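Local coordinates for protein response regulator (Xanthomonas campestris pv. campestris, PDB 3QYY) that probably acts as a diguanylate cyclase through this GGDEF domain, which here binds cyclic di-GMP and a magnesium ion, at residues B[46-51]-B[128-133]; B[82-87]-B[96-101]. All coordinates share one frame; numbering follows the deposited sequence.

Contact 1: B[46-51]-B[128-133]. With MG (magnesium ion), chain I.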
loop_
_atom_site.group_PDB
_atom_site.type_symbol
_atom_site.label_atom_id
_atom_site.label_comp_id
_atom_site.label_asym_id
_atom_site.label_seq_id
_atom_site.Cartn_x
_atom_site.Cartn_y
_atom_site.Cartn_z
ATOM N N PHE B 46 -3.816 17.236 -0.098
ATOM C CA PHE B 46 -2.934 16.457 0.763
ATOM C C PHE B 46 -3.120 14.968 0.491
ATOM O O PHE B 46 -4.242 14.502 0.288
ATOM C CB PHE B 46 -3.243 16.675 2.247
ATOM C CG PHE B 46 -3.057 18.086 2.720
ATOM C CD1 PHE B 46 -4.098 19.003 2.637
ATOM C CD2 PHE B 46 -1.846 18.490 3.274
ATOM C CE1 PHE B 46 -3.939 20.307 3.106
ATOM C CE2 PHE B 46 -1.674 19.794 3.746
ATOM C CZ PHE B 46 -2.725 20.702 3.661
ATOM N N VAL B 47 -2.016 14.231 0.483
ATOM C CA VAL B 47 -2.058 12.782 0.307
ATOM C C VAL B 47 -1.474 12.245 1.606
ATOM O O VAL B 47 -0.353 12.608 1.977
ATOM C CB VAL B 47 -1.196 12.305 -0.886
ATOM C CG1 VAL B 47 -1.021 10.775 -0.829
ATOM C CG2 VAL B 47 -1.866 12.695 -2.196
ATOM N N LEU B 48 -2.235 11.399 2.300
ATOM C CA LEU B 48 -1.792 10.837 3.570
ATOM C C LEU B 48 -1.733 9.313 3.553
ATOM O O LEU B 48 -2.578 8.656 2.949
ATOM C CB LEU B 48 -2.743 11.264 4.694
ATOM C CG LEU B 48 -3.279 12.700 4.701
ATOM C CD1 LEU B 48 -4.131 12.898 5.944
ATOM C CD2 LEU B 48 -2.143 13.692 4.684
ATOM N N ASP B 49 -0.737 8.757 4.231
ATOM C CA ASP B 49 -0.585 7.307 4.323
ATOM C C ASP B 49 -0.179 6.986 5.757
ATOM O O ASP B 49 0.797 7.537 6.269
ATOM C CB ASP B 49 0.495 6.810 3.354
ATOM C CG ASP B 49 0.615 5.295 3.343
ATOM O OD1 ASP B 49 1.757 4.789 3.280
ATOM O OD2 ASP B 49 -0.431 4.612 3.380
ATOM N N MET B 50 -0.935 6.109 6.413
ATOM C CA MET B 50 -0.626 5.741 7.787
ATOM C C MET B 50 0.678 4.950 7.861
ATOM O O MET B 50 1.041 4.236 6.921
ATOM C CB MET B 50 -1.769 4.923 8.397
ATOM C CG MET B 50 -3.053 5.716 8.596
ATOM S SD MET B 50 -4.204 4.873 9.693
ATOM C CE MET B 50 -3.467 5.241 11.297
ATOM N N ASP B 51 1.369 5.086 8.989
ATOM C CA ASP B 51 2.649 4.413 9.224
ATOM C C ASP B 51 2.545 3.214 10.169
ATOM O O ASP B 51 3.328 2.270 10.060
ATOM C CB ASP B 51 3.656 5.377 9.872
ATOM C CG ASP B 51 4.041 6.540 8.980
ATOM O OD1 ASP B 51 4.609 7.516 9.525
ATOM O OD2 ASP B 51 3.802 6.483 7.755
ATOM N N VAL B 128 1.377 9.298 10.846
ATOM C CA VAL B 128 1.041 9.529 9.446
ATOM C C VAL B 128 2.100 10.255 8.621
ATOM O O VAL B 128 2.744 11.192 9.098
ATOM C CB VAL B 128 -0.270 10.351 9.348
ATOM C CG1 VAL B 128 -0.624 10.625 7.888
ATOM C CG2 VAL B 128 -1.395 9.611 10.051
ATOM N N SER B 129 2.263 9.809 7.377
ATOM C CA SER B 129 3.186 10.426 6.433
ATOM C C SER B 129 2.297 11.239 5.498
ATOM O O SER B 129 1.337 10.708 4.937
ATOM C CB SER B 129 3.942 9.363 5.632
ATOM O OG SER B 129 4.895 8.697 6.440
ATOM N N ALA B 130 2.608 12.520 5.328
ATOM C CA ALA B 130 1.790 13.374 4.477
ATOM C C ALA B 130 2.568 14.214 3.475
ATOM O O ALA B 130 3.714 14.600 3.720
ATOM C CB ALA B 130 0.928 14.284 5.349
ATOM N N GLY B 131 1.920 14.489 2.346
ATOM C CA GLY B 131 2.512 15.302 1.299
ATOM C C GLY B 131 1.472 16.284 0.782
ATOM O O GLY B 131 0.291 15.938 0.654
ATOM N N SER B 132 1.889 17.509 0.484
ATOM C CA SER B 132 0.951 18.513 -0.010
ATOM C C SER B 132 1.390 19.170 -1.315
ATOM O O SER B 132 2.574 19.171 -1.666
ATOM C CB SER B 132 0.738 19.601 1.051
ATOM O OG SER B 132 1.940 20.312 1.309
ATOM N N ALA B 133 0.414 19.720 -2.030
ATOM C CA ALA B 133 0.650 20.426 -3.284
ATOM C C ALA B 133 -0.426 21.508 -3.396
ATOM O O ALA B 133 -1.577 21.290 -3.012
ATOM C CB ALA B 133 0.563 19.465 -4.468
HETATM MG MG MG I . -0.626 2.583 3.183
HETATM O O HOH W 1 1.352 2.394 2.153
HETATM O O HOH W 2 0.477 2.235 5.058
HETATM O O HOH W 3 -1.444 3.040 1.375
#
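Asp51 and Ser129 meet at the end of an antiparallel strand pair, where Ser129 OG donates to Asp51 OD2 over 2.8 Å and uses the syn lone pair of that oxygen. Ser129 OG lies anti to its carbonyl carbon (chi1 -72°), on the side of the approaching carboxylate. Farther along the strands, four backbone hydrogen bonds join Val47 to Gly131 and Asp49 to Ser129. On the face that carries Phe46, Leu48 and Met50, Ser132 CB touches Phe46 CD2 at 3.6 Å, and Val128 CG1 packs on Leu48 CB at 3.9 Å; helix 102-116 packs on Phe46, Leu48 and Val128, and Leu163 of strand 162-165 lies on Ser132.

The other face holds the metal. Asp49 CG stands anti to the backbone N (chi1 -176°), and OD2 binds the magnesium ion at 2.0 Å. OD1 accepts a hydrogen bond of 2.7 Å from water 1, itself a metal ligand, while water 2, also on the metal, donates to Met50 O. Asp92 shares the ion, and Lys156 forms salt bridges with Asp49 OD1 and Asp51 OD2. The paired backbone thus anchors Asp49, while magnesium, water 1 and Lys156 hold its carboxylate next to the bound cyclic di-GMP.

Contact 2: B[82-87]-B[96-101]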
loop_
_atom_site.group_PDB
_atom_site.type_symbol
_atom_site.label_atom_id
_atom_site.label_comp_id
_atom_site.label_asym_id
_atom_site.label_seq_id
_atom_site.Cartn_x
_atom_site.Cartn_y
_atom_site.Cartn_z
ATOM N N ALA B 82 -16.851 23.686 5.012
ATOM C CA ALA B 82 -18.039 23.274 4.274
ATOM C C ALA B 82 -17.750 22.877 2.830
ATOM O O ALA B 82 -18.508 22.116 2.228
ATOM C CB ALA B 82 -19.077 24.390 4.305
ATOM N N GLN B 83 -16.658 23.388 2.272
ATOM C CA GLN B 83 -16.312 23.075 0.892
ATOM C C GLN B 83 -15.087 22.170 0.793
ATOM O O GLN B 83 -14.666 21.794 -0.302
ATOM C CB GLN B 83 -16.063 24.365 0.109
ATOM C CG GLN B 83 -16.272 24.203 -1.381
ATOM C CD GLN B 83 -17.648 23.652 -1.700
ATOM O OE1 GLN B 83 -18.667 24.239 -1.327
ATOM N NE2 GLN B 83 -17.687 22.517 -2.389
ATOM N N ASP B 84 -14.520 21.824 1.942
ATOM C CA ASP B 84 -13.350 20.958 1.984
ATOM C C ASP B 84 -13.823 19.505 1.937
ATOM O O ASP B 84 -15.024 19.233 1.972
ATOM C CB ASP B 84 -12.561 21.223 3.264
ATOM C CG ASP B 84 -12.111 22.676 3.384
ATOM O OD1 ASP B 84 -11.741 23.091 4.497
ATOM O OD2 ASP B 84 -12.117 23.398 2.364
ATOM N N TRP B 85 -12.890 18.566 1.854
ATOM C CA TRP B 85 -13.294 17.171 1.804
ATOM C C TRP B 85 -12.200 16.196 2.180
ATOM O O TRP B 85 -11.016 16.527 2.149
ATOM C CB TRP B 85 -13.813 16.819 0.405
ATOM C CG TRP B 85 -12.853 17.134 -0.715
ATOM C CD1 TRP B 85 -12.809 18.275 -1.462
ATOM C CD2 TRP B 85 -11.808 16.287 -1.213
ATOM N NE1 TRP B 85 -11.804 18.192 -2.398
ATOM C CE2 TRP B 85 -11.174 16.982 -2.268
ATOM C CE3 TRP B 85 -11.346 15.007 -0.871
ATOM C CZ2 TRP B 85 -10.098 16.438 -2.990
ATOM C CZ3 TRP B 85 -10.275 14.466 -1.587
ATOM C CH2 TRP B 85 -9.666 15.184 -2.635
ATOM N N ILE B 86 -12.615 14.990 2.561
ATOM C CA ILE B 86 -11.673 13.935 2.892
ATOM C C ILE B 86 -12.149 12.666 2.195
ATOM O O ILE B 86 -13.335 12.323 2.223
ATOM C CB ILE B 86 -11.557 13.702 4.421
ATOM C CG1 ILE B 86 -10.571 12.560 4.691
ATOM C CG2 ILE B 86 -12.936 13.401 5.023
ATOM C CD1 ILE B 86 -10.139 12.432 6.148
ATOM N N GLY B 87 -11.220 11.991 1.530
ATOM C CA GLY B 87 -11.565 10.770 0.835
ATOM C C GLY B 87 -10.588 9.663 1.163
ATOM O O GLY B 87 -9.469 9.919 1.607
ATOM N N ILE B 96 -7.052 14.660 1.302
ATOM C CA ILE B 96 -7.814 15.729 1.922
ATOM C C ILE B 96 -7.691 16.967 1.043
ATOM O O ILE B 96 -6.586 17.357 0.652
ATOM C CB ILE B 96 -7.304 16.054 3.354
ATOM C CG1 ILE B 96 -7.570 14.864 4.289
ATOM C CG2 ILE B 96 -8.001 17.305 3.883
ATOM C CD1 ILE B 96 -7.211 15.118 5.759
ATOM N N GLY B 97 -8.837 17.556 0.712
ATOM C CA GLY B 97 -8.852 18.754 -0.104
ATOM C C GLY B 97 -9.282 19.919 0.769
ATOM O O GLY B 97 -10.333 19.862 1.413
ATOM N N VAL B 98 -8.467 20.969 0.806
ATOM C CA VAL B 98 -8.779 22.138 1.622
ATOM C C VAL B 98 -8.790 23.407 0.779
ATOM O O VAL B 98 -7.777 23.768 0.178
ATOM C CB VAL B 98 -7.749 22.327 2.759
ATOM C CG1 VAL B 98 -8.098 23.571 3.577
ATOM C CG2 VAL B 98 -7.716 21.092 3.650
ATOM N N HIS B 99 -9.939 24.074 0.731
ATOM C CA HIS B 99 -10.049 25.313 -0.022
ATOM C C HIS B 99 -9.745 26.494 0.884
ATOM O O HIS B 99 -10.649 27.181 1.366
ATOM C CB HIS B 99 -11.441 25.462 -0.640
ATOM C CG HIS B 99 -11.627 24.667 -1.894
ATOM N ND1 HIS B 99 -12.379 23.513 -1.943
ATOM C CD2 HIS B 99 -11.136 24.849 -3.142
ATOM C CE1 HIS B 99 -12.345 23.020 -3.168
ATOM N NE2 HIS B 99 -11.597 23.811 -3.914
ATOM N N ALA B 100 -8.452 26.708 1.108
ATOM C CA ALA B 100 -7.946 27.790 1.942
ATOM C C ALA B 100 -6.501 28.034 1.519
ATOM O O ALA B 100 -5.960 27.289 0.706
ATOM C CB ALA B 100 -7.995 27.387 3.404
ATOM N N SER B 101 -5.876 29.075 2.058
ATOM C CA SER B 101 -4.487 29.367 1.715
ATOM C C SER B 101 -3.606 28.236 2.250
ATOM O O SER B 101 -3.965 27.567 3.221
ATOM C CB SER B 101 -4.053 30.696 2.339
ATOM O OG SER B 101 -4.022 30.600 3.753
#
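Gly97 lies flat against one face of the Trp85 indole. Its CA sits 3.8 Å from the centroid of the five-membered ring, 19° off the normal, a CH-pi contact, and its N is over the ring system as well. Trp85 CG is placed between the backbone N and the carbonyl carbon (chi1 55°), and chi2 turns the indole face over Gly97, which has no side chain. The same two residues form a hydrogen-bonded antiparallel pair, with Trp85 N to Gly97 O at 2.9 Å and Gly97 N to Trp85 O at 2.8 Å. On the opposite face of the sheet Ile86 and Ile96 lie side by side and point the same way, CG1 to CG1 at 3.8 Å.

Where the strands give way to loops, side chains take over. Asp84 OD2 accepts from His99 N at 2.8 Å, a nearly straight bond (167°) that reaches the oxygen from above the carboxylate plane. His99 ND1 donates to Gln83 O over 3.3 Å, with that oxygen close to the imidazole plane but the donor well above the carbonyl plane.

Further out, Asp84 OD1 is held by Gly81 N and Trp85 NE1 by Ser32 OG of helix 22-38. The rings of Trp41 and Phe43 meet His99, and helices 62-77 and 102-116 cover Ile86 and Ile96 respectively. The beta hairpin of strands 85-90 and 93-98 carries at its turn the Gly-Gly-Asp-Glu-Phe sequence that names the GGDEF domain. Its open end is closed by polar bonds to Asp84 and Gln83, and its strands are joined by backbone bonds, with an indole packed on one face and isoleucines on the other.

Contacts 1 and 2 belong to one mixed sheet and lie about 14 Å apart, centre to centre. Strands 44-50 and 93-98 are neighbours in it, and a probable hydrogen bond from Phe46 N to Ile96 O, 2.9 Å, ties them together. Their side chains also share a layer under helix 102-116: Leu48 CD1 packs on Ile96 CD1 at 3.8 Å, and Phe46 CE1 on Val98 CG2 at 3.9 Å. Contact 1 reaches the active site directly, for the Asp49 side chain comes within about 4 Å of bound cyclic di-GMP. Contact 2 is more remote, with the Trp85 side chain about 13 Å from the ligand, but its hairpin continues to Arg88, Trp89 and Asp92, which bind ligand or magnesium.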